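Local coordinates for probable oxidoreductase protein (Rhizobium etli, PDB 4FB5), which probably acts as a nucleotide-dependent oxidoreductase of the GFO/IDH/MocA family, pairing an NAD-binding Rossmann domain with a C-terminal sheet domain, at residues V100-N104 and Q105-E109. Residues are numbered along the deposited sequence; the frame is centred on the assembly and turned at random.
Sequences VTTPN and QFHAE
The imidazole of His-107 lies back over the loop that precedes it, with the carbonyl oxygen of Pro-103 over the centre of one ring face, 3.8 Å above its plane. This is a strand-loop-helix turn of the Rossmann fold, where strand 97-100 of the parallel sheet gives way to helix 107-116. With CG anti to its own carbonyl carbon (chi1 -65°), the ring of His-107 is carried to the loop side, and NE2 makes a weak, bent hydrogen bond of 3.0 Å to Thr-102 O. CG1 of Val-100, at the end of the strand, meets the edge of the His-107 ring at CD2, 3.7 Å away. Asn-104 runs alongside, its amide plane 35° from the imidazole and OD1 3.8 Å from His-107 CE1; both side chains also touch Pro-126. Cutting His-107 back to an alanine is likely to leave Thr-102 O without this donor and open a gap beside Val-100. Farther out, the ring of Pro-103 lies side by side with Phe-106, its CD packing on Phe-106 CD2, while Pro-103 CB sits at the edge of the phenyl, in its plane. The turn itself is closed by two backbone bonds, Phe-106 N to Pro-103 O and, at 3.0 Å, His-107 N to Asn-104 O. Across the loop, Thr-102 meets Phe-106 nearly at a right angle, Thr-102 OG1 lying 3.5 Å from Phe-106 CB.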
ATOM      1  N   VAL A 100     -36.383  12.241  -3.575  1.00 55.88           N
ATOM      2  CA  VAL A 100     -36.543  11.566  -4.862  1.00 55.96           C
ATOM      3  C   VAL A 100     -35.343  10.703  -5.118  1.00 55.52           C
ATOM      4  O   VAL A 100     -34.240  11.192  -5.102  1.00 55.80           O
ATOM      5  CB  VAL A 100     -36.676  12.542  -6.028  1.00 55.78           C
ATOM      6  CG1 VAL A 100     -36.959  11.791  -7.281  1.00 56.81           C
ATOM      7  CG2 VAL A 100     -37.803  13.524  -5.765  1.00 56.34           C
ATOM      8  N   THR A 101     -35.558   9.415  -5.337  1.00 55.58           N
ATOM      9  CA  THR A 101     -34.456   8.472  -5.527  1.00 55.42           C
ATOM     10  C   THR A 101     -34.844   7.492  -6.573  1.00 55.47           C
ATOM     11  O   THR A 101     -34.357   6.380  -6.565  1.00 55.90           O
ATOM     12  CB  THR A 101     -34.168   7.610  -4.273  1.00 55.03           C
ATOM     13  OG1 THR A 101     -35.281   6.755  -4.017  1.00 55.38           O
ATOM     14  CG2 THR A 101     -33.930   8.451  -3.059  1.00 55.53           C
ATOM     15  N   THR A 102     -35.759   7.895  -7.440  1.00 55.99           N
ATOM     16  CA  THR A 102     -36.246   7.075  -8.537  1.00 56.41           C
ATOM     17  C   THR A 102     -35.244   7.118  -9.670  1.00 56.66           C
ATOM     18  O   THR A 102     -34.172   7.704  -9.524  1.00 56.88           O
ATOM     19  CB  THR A 102     -37.596   7.605  -9.047  1.00 56.88           C
ATOM     20  OG1 THR A 102     -37.483   9.002  -9.378  1.00 57.17           O
ATOM     21  CG2 THR A 102     -38.687   7.413  -7.984  1.00 57.18           C
ATOM     22  N   PRO A 103     -35.568   6.486 -10.803  1.00 57.04           N
ATOM     23  CA  PRO A 103     -34.625   6.536 -11.914  1.00 57.46           C
ATOM     24  C   PRO A 103     -34.485   7.918 -12.553  1.00 57.95           C
ATOM     25  O   PRO A 103     -35.386   8.743 -12.452  1.00 57.70           O
ATOM     26  CB  PRO A 103     -35.224   5.545 -12.903  1.00 57.39           C
ATOM     27  CG  PRO A 103     -35.916   4.577 -12.035  1.00 56.97           C
ATOM     28  CD  PRO A 103     -36.548   5.402 -10.979  1.00 56.98           C
ATOM     29  N   ASN A 104     -33.344   8.150 -13.193  1.00 58.75           N
ATOM     30  CA  ASN A 104     -33.030   9.414 -13.859  1.00 59.75           C
ATOM     31  C   ASN A 104     -34.221  10.109 -14.552  1.00 60.56           C
ATOM     32  O   ASN A 104     -34.535  11.249 -14.227  1.00 60.63           O
ATOM     33  CB  ASN A 104     -31.834   9.232 -14.827  1.00 59.50           C
ATOM     34  CG  ASN A 104     -30.535   8.832 -14.111  1.00 59.53           C
ATOM     35  OD1 ASN A 104     -30.538   8.483 -12.924  1.00 60.78           O
ATOM     36  ND2 ASN A 104     -29.417   8.889 -14.831  1.00 57.33           N
ATOM     37  N   GLN A 105     -34.892   9.419 -15.474  1.00 62.15           N
ATOM     38  CA  GLN A 105     -35.976  10.021 -16.311  1.00 64.27           C
ATOM     39  C   GLN A 105     -37.045  10.749 -15.526  1.00 63.89           C
ATOM     40  O   GLN A 105     -37.638  11.704 -16.015  1.00 63.74           O
ATOM     41  CB  GLN A 105     -36.701   8.978 -17.179  1.00 64.85           C
ATOM     42  CG  GLN A 105     -35.808   7.885 -17.731  1.00 70.31           C
ATOM     43  CD  GLN A 105     -35.646   6.736 -16.740  1.00 76.35           C
ATOM     44  OE1 GLN A 105     -36.644   6.280 -16.146  1.00 75.60           O
ATOM     45  NE2 GLN A 105     -34.380   6.253 -16.557  1.00 77.94           N
ATOM     46  N   PHE A 106     -37.279  10.270 -14.310  1.00 64.22           N
ATOM     47  CA  PHE A 106     -38.378  10.708 -13.481  1.00 64.36           C
ATOM     48  C   PHE A 106     -38.047  11.925 -12.654  1.00 64.50           C
ATOM     49  O   PHE A 106     -38.966  12.657 -12.276  1.00 64.60           O
ATOM     50  CB  PHE A 106     -38.816   9.571 -12.566  1.00 64.44           C
ATOM     51  CG  PHE A 106     -39.351   8.376 -13.305  1.00 65.89           C
ATOM     52  CD1 PHE A 106     -40.664   8.376 -13.811  1.00 67.23           C
ATOM     53  CD2 PHE A 106     -38.555   7.251 -13.505  1.00 66.59           C
ATOM     54  CE1 PHE A 106     -41.176   7.268 -14.510  1.00 67.45           C
ATOM     55  CE2 PHE A 106     -39.053   6.122 -14.200  1.00 68.39           C
ATOM     56  CZ  PHE A 106     -40.369   6.132 -14.706  1.00 68.44           C
ATOM     57  N   HIS A 107     -36.755  12.156 -12.380  1.00 64.48           N
ATOM     58  CA  HIS A 107     -36.350  13.262 -11.490  1.00 64.70           C
ATOM     59  C   HIS A 107     -37.062  14.583 -11.801  1.00 64.50           C
ATOM     60  O   HIS A 107     -37.777  15.108 -10.951  1.00 64.30           O
ATOM     61  CB  HIS A 107     -34.834  13.483 -11.472  1.00 64.87           C
ATOM     62  CG  HIS A 107     -34.064  12.339 -10.907  1.00 65.38           C
ATOM     63  ND1 HIS A 107     -32.828  11.971 -11.387  1.00 65.88           N
ATOM     64  CD2 HIS A 107     -34.362  11.463  -9.920  1.00 65.65           C
ATOM     65  CE1 HIS A 107     -32.388  10.927 -10.711  1.00 66.18           C
ATOM     66  NE2 HIS A 107     -33.302  10.596  -9.815  1.00 66.26           N
ATOM     67  N   ALA A 108     -36.878  15.099 -13.013  1.00 64.73           N
ATOM     68  CA  ALA A 108     -37.496  16.372 -13.401  1.00 65.62           C
ATOM     69  C   ALA A 108     -38.951  16.479 -12.961  1.00 66.53           C
ATOM     70  O   ALA A 108     -39.311  17.389 -12.200  1.00 66.44           O
ATOM     71  CB  ALA A 108     -37.389  16.592 -14.897  1.00 65.42           C
ATOM     72  N   GLU A 109     -39.759  15.515 -13.415  1.00 67.48           N
ATOM     73  CA  GLU A 109     -41.207  15.494 -13.216  1.00 68.31           C
ATOM     74  C   GLU A 109     -41.557  15.595 -11.741  1.00 67.85           C
ATOM     75  O   GLU A 109     -42.407  16.377 -11.314  1.00 67.78           O
ATOM     76  CB  GLU A 109     -41.730  14.177 -13.768  1.00 68.97           C
ATOM     77  CG  GLU A 109     -42.955  14.263 -14.687  1.00 72.51           C
ATOM     78  CD  GLU A 109     -43.448  12.860 -15.111  1.00 77.41           C
ATOM     79  OE1 GLU A 109     -42.634  11.898 -15.025  1.00 77.07           O
ATOM     80  OE2 GLU A 109     -44.636  12.724 -15.518  1.00 78.55           O
TER